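Local coordinates for hypothetical membrane protein (Corynebacterium glutamicum, PDB 6JSB) that binds heme through an HtaA-type domain and probably passes it along the heme-uptake machinery of the corynebacterial cell envelope, at residues Y34-G39 with N81-D86; V75-H80 with L97-S102; L116-S121 with G136-L141. One frame throughout, in Å; residues are numbered along the deposited sequence. Where two conformers were deposited one is given.

Contact 1: Y34-G39 with N81-D86; sequences YKYHGG and NHYSGD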
# COMPACT_ATOMS: atom_id res chain seq x y z
N TYR A 34 -21.35 10.33 11.40
CA TYR A 34 -21.32 8.89 11.64
C TYR A 34 -21.26 8.59 13.13
O TYR A 34 -20.43 9.15 13.85
CB TYR A 34 -20.10 8.29 10.92
CG TYR A 34 -20.20 8.57 9.46
CD1 TYR A 34 -21.25 8.06 8.73
CD2 TYR A 34 -19.25 9.36 8.80
CE1 TYR A 34 -21.39 8.32 7.36
CE2 TYR A 34 -19.37 9.63 7.40
CZ TYR A 34 -20.43 9.12 6.72
OH TYR A 34 -20.58 9.37 5.37
N LYS A 35 -22.16 7.67 13.57
CA LYS A 35 -22.17 7.24 14.96
C LYS A 35 -20.92 6.46 15.33
O LYS A 35 -20.39 6.62 16.44
CB LYS A 35 -23.41 6.37 15.21
CG LYS A 35 -23.52 5.90 16.66
CD LYS A 35 -24.93 5.27 16.86
CE LYS A 35 -25.29 5.07 18.32
NZ LYS A 35 -24.50 3.98 18.91
N TYR A 36 -20.46 5.57 14.44
CA TYR A 36 -19.29 4.73 14.67
C TYR A 36 -18.16 5.17 13.76
O TYR A 36 -18.39 5.48 12.58
CB TYR A 36 -19.61 3.25 14.39
CG TYR A 36 -20.59 2.72 15.39
CD1 TYR A 36 -20.17 2.33 16.66
CD2 TYR A 36 -21.91 2.62 15.06
CE1 TYR A 36 -21.09 1.86 17.60
CE2 TYR A 36 -22.86 2.13 15.99
CZ TYR A 36 -22.44 1.76 17.24
OH TYR A 36 -23.39 1.28 18.15
N HIS A 37 -16.95 5.22 14.30
CA HIS A 37 -15.83 5.72 13.52
C HIS A 37 -14.82 4.62 13.32
O HIS A 37 -14.70 3.72 14.17
CB HIS A 37 -15.13 6.86 14.26
CG HIS A 37 -15.92 8.13 14.24
ND1 HIS A 37 -15.53 9.26 14.95
CD2 HIS A 37 -17.07 8.44 13.61
CE1 HIS A 37 -16.44 10.21 14.76
NE2 HIS A 37 -17.39 9.73 13.96
N GLY A 38 -14.10 4.71 12.21
CA GLY A 38 -13.04 3.78 11.94
C GLY A 38 -11.69 4.46 12.02
O GLY A 38 -11.44 5.24 12.96
N GLY A 39 -10.84 4.25 11.04
CA GLY A 39 -9.53 4.86 11.09
C GLY A 39 -8.57 3.92 10.40
O GLY A 39 -8.93 3.27 9.41
N ASN A 81 -19.19 4.86 8.15
CA ASN A 81 -19.96 3.76 8.72
C ASN A 81 -21.46 4.00 8.61
O ASN A 81 -22.01 4.93 9.19
CB ASN A 81 -19.60 3.52 10.18
CG ASN A 81 -20.04 2.13 10.60
OD1 ASN A 81 -21.25 1.85 10.64
ND2 ASN A 81 -19.10 1.23 10.83
N HIS A 82 -22.14 3.07 7.94
CA HIS A 82 -23.55 3.20 7.60
C HIS A 82 -24.48 2.78 8.72
O HIS A 82 -25.72 2.90 8.60
CB HIS A 82 -23.78 2.34 6.37
CG HIS A 82 -25.13 2.47 5.76
ND1 HIS A 82 -25.62 3.67 5.29
CD2 HIS A 82 -26.08 1.54 5.50
CE1 HIS A 82 -26.83 3.48 4.79
NE2 HIS A 82 -27.13 2.20 4.91
N TYR A 83 -23.94 2.23 9.81
CA TYR A 83 -24.77 1.64 10.87
C TYR A 83 -24.96 2.63 12.01
O TYR A 83 -23.97 3.20 12.50
CB TYR A 83 -24.10 0.36 11.38
CG TYR A 83 -24.82 -0.25 12.54
CD1 TYR A 83 -26.03 -0.92 12.37
CD2 TYR A 83 -24.28 -0.16 13.80
CE1 TYR A 83 -26.70 -1.50 13.48
CE2 TYR A 83 -24.92 -0.72 14.90
CZ TYR A 83 -26.12 -1.38 14.75
OH TYR A 83 -26.75 -1.90 15.87
N SER A 84 -26.21 2.81 12.47
CA SER A 84 -26.44 3.77 13.55
C SER A 84 -27.26 3.17 14.69
O SER A 84 -27.82 3.92 15.51
CB SER A 84 -27.13 5.03 13.01
OG SER A 84 -28.31 4.70 12.32
N GLY A 85 -27.34 1.85 14.76
CA GLY A 85 -27.95 1.16 15.88
C GLY A 85 -27.04 1.18 17.11
O GLY A 85 -26.01 1.86 17.15
N ASP A 86 -27.44 0.42 18.13
CA ASP A 86 -26.76 0.43 19.43
C ASP A 86 -25.92 -0.81 19.65
O ASP A 86 -25.31 -0.95 20.71
CB ASP A 86 -27.79 0.56 20.59
CG ASP A 86 -28.61 1.81 20.48
OD1 ASP A 86 -29.84 1.71 20.52
OD2 ASP A 86 -28.00 2.89 20.29
O HOH W 1 -25.59 3.38 21.49
O HOH W 2 -17.42 6.13 10.12
O HOH W 3 -22.10 5.06 12.12

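Contact 2: V75-H80 with L97-S102; sequences VHWTGH and LDLDFS. With HEM (protoporphyrin IX containing Fe), chain C.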
# COMPACT_ATOMS: atom_id res chain seq x y z
N VAL A 75 -2.19 -2.79 5.82
CA VAL A 75 -2.82 -1.57 6.34
C VAL A 75 -4.31 -1.62 6.02
O VAL A 75 -4.68 -1.99 4.90
CB VAL A 75 -2.20 -0.30 5.74
CG1 VAL A 75 -2.94 0.92 6.27
CG2 VAL A 75 -0.69 -0.22 6.09
N HIS A 76 -5.16 -1.24 6.98
CA HIS A 76 -6.62 -1.33 6.81
C HIS A 76 -7.19 0.04 7.11
O HIS A 76 -6.98 0.57 8.22
CB HIS A 76 -7.17 -2.35 7.83
CG HIS A 76 -8.63 -2.65 7.68
ND1 HIS A 76 -9.39 -3.09 8.75
CD2 HIS A 76 -9.47 -2.59 6.62
CE1 HIS A 76 -10.63 -3.29 8.34
NE2 HIS A 76 -10.71 -3.01 7.05
N TRP A 77 -7.94 0.62 6.16
CA TRP A 77 -8.62 1.90 6.38
C TRP A 77 -10.14 1.67 6.44
O TRP A 77 -10.69 0.93 5.60
CB TRP A 77 -8.39 2.85 5.21
CG TRP A 77 -6.98 3.31 4.93
CD1 TRP A 77 -6.47 4.56 5.20
CD2 TRP A 77 -5.96 2.60 4.20
NE1 TRP A 77 -5.18 4.66 4.73
CE2 TRP A 77 -4.83 3.45 4.13
CE3 TRP A 77 -5.88 1.30 3.64
CZ2 TRP A 77 -3.65 3.07 3.47
CZ3 TRP A 77 -4.72 0.92 2.99
CH2 TRP A 77 -3.60 1.80 2.92
N THR A 78 -10.82 2.36 7.36
CA THR A 78 -12.27 2.21 7.45
C THR A 78 -12.89 3.58 7.70
O THR A 78 -12.43 4.33 8.57
CB THR A 78 -12.68 1.26 8.61
OG1 THR A 78 -11.88 1.49 9.76
CG2 THR A 78 -12.46 -0.22 8.19
N GLY A 79 -13.96 3.88 6.97
CA GLY A 79 -14.72 5.10 7.20
C GLY A 79 -16.14 5.02 6.64
O GLY A 79 -16.57 4.01 6.09
N HIS A 80 -16.90 6.10 6.84
CA HIS A 80 -18.28 6.19 6.34
C HIS A 80 -19.13 5.01 6.84
O HIS A 80 -19.80 4.34 6.08
CB HIS A 80 -18.33 6.26 4.78
CG HIS A 80 -17.62 7.47 4.23
ND1 HIS A 80 -18.19 8.73 4.22
CD2 HIS A 80 -16.40 7.59 3.63
CE1 HIS A 80 -17.31 9.58 3.68
NE2 HIS A 80 -16.23 8.91 3.32
N LEU A 97 -16.59 2.70 3.22
CA LEU A 97 -15.22 2.71 2.74
C LEU A 97 -14.48 1.69 3.61
O LEU A 97 -14.40 1.83 4.85
CB LEU A 97 -14.60 4.12 2.83
CG LEU A 97 -13.23 4.26 2.18
CD1 LEU A 97 -12.99 5.77 2.12
CD2 LEU A 97 -12.12 3.57 3.03
N ASP A 98 -14.00 0.62 2.99
CA ASP A 98 -13.32 -0.42 3.77
C ASP A 98 -12.27 -1.02 2.85
O ASP A 98 -12.60 -1.77 1.92
CB ASP A 98 -14.34 -1.47 4.25
CG ASP A 98 -13.75 -2.45 5.26
OD1 ASP A 98 -12.56 -2.82 5.14
OD2 ASP A 98 -14.51 -2.93 6.17
N LEU A 99 -11.03 -0.61 3.07
CA LEU A 99 -9.92 -0.82 2.13
C LEU A 99 -8.74 -1.46 2.86
O LEU A 99 -8.37 -1.03 3.95
CB LEU A 99 -9.47 0.55 1.58
CG LEU A 99 -8.15 0.55 0.79
CD1 LEU A 99 -8.24 -0.21 -0.54
CD2 LEU A 99 -7.78 2.02 0.47
N ASP A 100 -8.14 -2.48 2.26
CA ASP A 100 -7.01 -3.15 2.89
C ASP A 100 -5.96 -3.40 1.82
O ASP A 100 -6.30 -3.91 0.75
CB ASP A 100 -7.43 -4.47 3.49
CG ASP A 100 -6.38 -5.05 4.38
OD1 ASP A 100 -6.46 -4.88 5.63
OD2 ASP A 100 -5.46 -5.72 3.85
N PHE A 101 -4.71 -2.98 2.07
CA PHE A 101 -3.58 -3.29 1.20
C PHE A 101 -2.60 -4.16 1.97
O PHE A 101 -2.24 -3.81 3.09
CB PHE A 101 -2.82 -2.03 0.76
CG PHE A 101 -3.53 -1.17 -0.27
CD1 PHE A 101 -4.32 -1.72 -1.23
CD2 PHE A 101 -3.26 0.17 -0.37
CE1 PHE A 101 -4.90 -0.92 -2.26
CE2 PHE A 101 -3.89 0.99 -1.37
CZ PHE A 101 -4.70 0.43 -2.30
N SER A 102 -2.10 -5.23 1.35
CA SER A 102 -1.13 -6.04 2.10
C SER A 102 -0.13 -6.67 1.14
O SER A 102 -0.36 -6.73 -0.07
CB SER A 102 -1.82 -7.08 2.97
OG SER A 102 -2.52 -8.01 2.18
CHA HEM C . -12.81 11.83 -1.30
CHB HEM C . -17.27 11.41 0.54
CHC HEM C . -17.00 6.58 -0.15
CHD HEM C . -12.37 7.00 -1.70
C1A HEM C . -14.07 12.11 -0.82
C2A HEM C . -14.59 13.46 -0.69
C3A HEM C . -15.84 13.38 -0.16
C4A HEM C . -16.12 11.96 0.03
CMA HEM C . -16.81 14.55 0.17
CAA HEM C . -13.81 14.73 -1.11
CBA HEM C . -13.09 15.30 0.10
CGA HEM C . -12.06 16.31 -0.38
O1A HEM C . -11.45 16.98 0.50
O2A HEM C . -11.87 16.42 -1.63
C1B HEM C . -17.58 10.07 0.52
C2B HEM C . -18.84 9.49 0.98
C3B HEM C . -18.77 8.16 0.79
C4B HEM C . -17.46 7.83 0.22
CMB HEM C . -20.00 10.36 1.53
CAB HEM C . -19.83 7.06 1.10
CBB HEM C . -20.81 7.26 1.99
C1C HEM C . -15.73 6.25 -0.62
C2C HEM C . -15.25 4.92 -0.91
C3C HEM C . -13.95 5.01 -1.29
C4C HEM C . -13.60 6.43 -1.32
CMC HEM C . -16.04 3.61 -0.68
CAC HEM C . -13.11 3.79 -1.62
CBC HEM C . -11.81 3.84 -1.37
C1D HEM C . -12.12 8.35 -1.73
C2D HEM C . -10.87 8.94 -2.18
C3D HEM C . -10.97 10.28 -2.08
C4D HEM C . -12.28 10.59 -1.54
CMD HEM C . -9.71 8.10 -2.74
CAD HEM C . -9.85 11.30 -2.46
CBD HEM C . -9.11 11.65 -1.15
CGD HEM C . -7.99 12.62 -1.50
O1D HEM C . -8.33 13.82 -1.79
O2D HEM C . -6.79 12.15 -1.52
NA HEM C . -15.04 11.18 -0.39
NB HEM C . -16.77 9.03 0.11
NC HEM C . -14.69 7.15 -0.91
ND HEM C . -12.92 9.39 -1.33
FE HEM C . -14.76 9.07 -0.41

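Contact 3: L116-S121 with G136-L141; sequences LVDFKS and GTQAEL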
# COMPACT_ATOMS: atom_id res chain seq x y z
N LEU A 116 2.76 -3.98 -7.01
CA LEU A 116 1.72 -4.99 -6.88
C LEU A 116 1.24 -5.02 -5.44
O LEU A 116 2.03 -4.84 -4.52
CB LEU A 116 2.23 -6.38 -7.23
CG LEU A 116 2.97 -6.47 -8.57
CD1 LEU A 116 3.36 -7.95 -8.86
CD2 LEU A 116 2.10 -5.98 -9.62
N VAL A 117 -0.05 -5.27 -5.22
CA VAL A 117 -0.54 -5.35 -3.84
C VAL A 117 -1.67 -6.35 -3.78
O VAL A 117 -2.41 -6.53 -4.72
CB VAL A 117 -1.06 -4.00 -3.25
CG1 VAL A 117 0.07 -3.00 -3.05
CG2 VAL A 117 -2.22 -3.42 -4.05
N ASP A 118 -1.81 -7.00 -2.62
CA ASP A 118 -3.03 -7.74 -2.32
C ASP A 118 -4.05 -6.74 -1.78
O ASP A 118 -3.74 -5.97 -0.84
CB ASP A 118 -2.81 -8.80 -1.25
CG ASP A 118 -1.84 -9.88 -1.64
OD1 ASP A 118 -1.48 -10.00 -2.83
OD2 ASP A 118 -1.44 -10.63 -0.71
N PHE A 119 -5.24 -6.69 -2.38
CA PHE A 119 -6.20 -5.66 -1.93
C PHE A 119 -7.57 -6.27 -1.70
O PHE A 119 -7.92 -7.32 -2.25
CB PHE A 119 -6.39 -4.46 -2.91
CG PHE A 119 -7.14 -4.80 -4.18
CD1 PHE A 119 -8.52 -4.69 -4.23
CD2 PHE A 119 -6.45 -5.19 -5.28
CE1 PHE A 119 -9.26 -5.04 -5.38
CE2 PHE A 119 -7.16 -5.50 -6.47
CZ PHE A 119 -8.55 -5.44 -6.50
N LYS A 120 -8.29 -5.62 -0.77
CA LYS A 120 -9.68 -5.96 -0.53
C LYS A 120 -10.34 -4.62 -0.26
O LYS A 120 -9.97 -3.91 0.70
CB LYS A 120 -9.77 -6.93 0.69
CG LYS A 120 -11.18 -7.33 1.10
CD LYS A 120 -11.09 -8.09 2.48
CE LYS A 120 -12.46 -8.60 3.00
NZ LYS A 120 -12.39 -8.76 4.48
N SER A 121 -11.26 -4.20 -1.14
CA SER A 121 -11.82 -2.85 -1.03
C SER A 121 -13.30 -2.87 -1.42
O SER A 121 -13.63 -3.36 -2.50
CB SER A 121 -11.06 -1.91 -1.96
OG SER A 121 -11.58 -0.58 -1.85
N GLY A 136 -8.15 -8.59 -5.04
CA GLY A 136 -7.10 -8.97 -5.99
C GLY A 136 -5.87 -9.44 -5.25
O GLY A 136 -5.55 -8.94 -4.16
N THR A 137 -5.18 -10.41 -5.82
CA THR A 137 -3.93 -10.89 -5.25
C THR A 137 -2.80 -10.42 -6.15
O THR A 137 -2.81 -10.72 -7.36
CB THR A 137 -3.93 -12.42 -5.18
OG1 THR A 137 -4.97 -12.83 -4.27
CG2 THR A 137 -2.55 -12.93 -4.71
N GLN A 138 -1.84 -9.67 -5.57
CA GLN A 138 -0.70 -9.10 -6.33
C GLN A 138 -1.19 -8.39 -7.58
O GLN A 138 -0.66 -8.57 -8.71
CB GLN A 138 0.34 -10.16 -6.67
CG GLN A 138 0.91 -10.82 -5.41
CD GLN A 138 1.76 -9.85 -4.64
OE1 GLN A 138 2.84 -9.50 -5.08
NE2 GLN A 138 1.26 -9.40 -3.50
N ALA A 139 -2.19 -7.54 -7.38
CA ALA A 139 -2.72 -6.76 -8.48
C ALA A 139 -1.86 -5.53 -8.73
O ALA A 139 -1.29 -4.96 -7.80
CB ALA A 139 -4.15 -6.35 -8.16
N GLU A 140 -1.83 -5.05 -10.01
CA GLU A 140 -1.02 -3.85 -10.32
C GLU A 140 -1.78 -2.60 -9.89
O GLU A 140 -2.74 -2.20 -10.56
CB GLU A 140 -0.73 -3.79 -11.82
CG GLU A 140 -0.00 -5.01 -12.29
CD GLU A 140 0.30 -4.96 -13.83
OE1 GLU A 140 0.86 -5.95 -14.28
OE2 GLU A 140 0.05 -3.92 -14.50
N LEU A 141 -1.31 -1.97 -8.81
CA LEU A 141 -1.94 -0.78 -8.28
C LEU A 141 -1.34 0.47 -8.89
O LEU A 141 -2.06 1.46 -9.10
CB LEU A 141 -1.73 -0.74 -6.76
CG LEU A 141 -2.33 0.50 -6.09
CD1 LEU A 141 -3.84 0.45 -6.04
CD2 LEU A 141 -1.76 0.67 -4.64

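Contact 1: Y34-G39 with N81-D86
Around Tyr36 and the backbone of Tyr83 to Gly85 the two loops meet closely, whereas the charged ends of Lys35 and Asp86 lie at the solvent side and are joined mainly through water. Tyr36 carries the tight part. With CG anti to its own carbonyl carbon (chi1 -67°), its ring runs alongside that of Tyr83, both pointing the same way. The planes are only 23° apart, but the rings are slid so far that they barely overlap; Tyr36 CE2 touches Tyr83 CD2 at 3.5 Å. Along the edge of the Tyr36 ring lie two carbonyl oxygens, of Tyr83 and Gly85, and the hydroxyl donates to the second (Tyr36 OH to Gly85 O, 2.9 Å). Lys35, extended until it bends at chi4 (-71°), brings its ammonium to the same acceptor, with NZ 3.1 Å from Gly85 O. Both donors stand above the carbonyl plane, so one oxygen is gripped twice. Segment 81-86 is shaped by an Asx turn: Asn81 OD1 takes the N-H of Tyr83 at 2.8 Å, in the plane of the amide carbonyl. The turn leads the chain out of strand 68-81 at the rim of the heme pocket, where Asn81 N lies over one face of the Tyr34 ring and the Tyr34 hydroxyl bonds to His80. Gly85 N sits 3.4 Å above the centre of the Tyr83 ring, whose hydroxyl reaches on to Asp87. Between the loops a water takes the N-H of Tyr36 and donates to Asn81 O and Tyr83 O, bridging the two backbones. Looser still is the outer end: Lys35 NZ and Asp86 OD2, 3.9 Å apart, form a long salt bridge, and a second water accepts from the ammonium and donates to the carboxylate.

Contact 2: V75-H80 with L97-S102
His76 and Asp98 both hold CG anti to their backbone N, which swings the imidazole across to the neighbouring strand and sets NE2 against the carboxylate. The bond from His76 NE2 to Asp98 OD1 is short at 2.7 Å; the oxygen lies in the ring plane, yet the N-H meets it from above the carboxylate plane. Such a contact would favour a polarised or charged imidazole. Asp100, on the same face of the sheet, brings OD1 to 3.4 Å from His76 CB, while its charge is paired with Arg43.

Underneath runs a regular antiparallel pairing, the strand directions 172° apart, with two N-H to O bonds at each of Val75–Phe101, Trp77–Leu99 and Gly79–Leu97. The side chains of the first two pairs and of Leu97 occupy the other face. There Trp77, its CG anti to the carbonyl carbon, has its indole sandwiched, with Val75 CG1 over one face and Leu99 CD2 over the opposite face, both toward the rim. Trp77 CH2 reaches Phe101 CD2 at 3.7 Å with the ring planes oblique, and its NE1 bonds to Asn21, tying the sheet to helix 18-24.

At the heme end His80 has left the strand conformation (phi 56°, psi 57°), and with CG anti to its carbonyl carbon it lays its ring over pyrrole B. HEM C3B is 3.4 Å from the ring plane, near its centre, and His80 CE1 comes within 3.1 Å of HEM C2B. His80 does not ligate the iron: NE2 bonds to Tyr23 OH, the axial ligand, while ND1 is taken up by Tyr34. Leu97 CD1 packs on HEM C4C at 3.6 Å. This makes His80 a second-shell partner of the axial tyrosine, a hydrogen-bonded Tyr–His couple at the end of a β-sheet, in the heme site of this HtaA domain.

Contact 3: L116-S121 with G136-L141
Strands 116-121 and 139-141 pair antiparallel only locally, their short axes inclined at 109°, because segment 136-141 turns a corner at Thr137 and Gln138. Val117 exchanges two backbone bonds with Ala139 and Phe119 two with Gly136, but the register slips by one residue between them. Gln138 and Ala139 both face Val117, a G1 β-bulge, and Gln138 takes left-handed backbone angles (phi 49°, psi 49°). The bulge turns the chain from the line of strand 133-136 into strand 139-146 within the curled antiparallel sheet. Asp118 secures it: OD1 accepts Gln138 N at 2.8 Å on its anti lone pair, and Gln138 NE2 at 2.9 Å from above the carboxylate plane. The second bond is possible because the Gln138 chain folds back at chi2, leaving amide and carboxylate almost perpendicular; its OE1 goes to Thr105. Asp118 OD2 is met by Asn103. On the face that carries Val117 and Ala139, Phe119, with CG in the crowded position between N and carbonyl carbon, lays its ring over Gly136, whose N is 3.4 Å above the ring centre. Ala139 CB meets the ring edge, 3.6 Å from Phe119 CE2, and Val117 CG2 packs on Leu141 CB at 3.8 Å.

How the contacts relate
Contacts 2 and 3 lie in one antiparallel sheet, and contact 1 is formed by the loops at its heme end. Contacts 1 and 2, centres 15 Å apart, have segments that alternate along the chain and meet at the pocket, where Tyr34 OH lies 2.7 Å from His80 ND1, and at Gly39 O, 2.9 Å from Thr78 N. Through Tyr34, whose side chain is also about 4 Å from the heme, contact 1 adds a further partner to His80. Contacts 2 and 3, 13 Å between centres, are joined by neighbouring strands 95-109 and 112-122: Asp100 N to Lys120 O and Ser102 N to Asp118 O are each 2.8 Å. In contact 3 the Phe119 side chain stands about 10 Å from the heme.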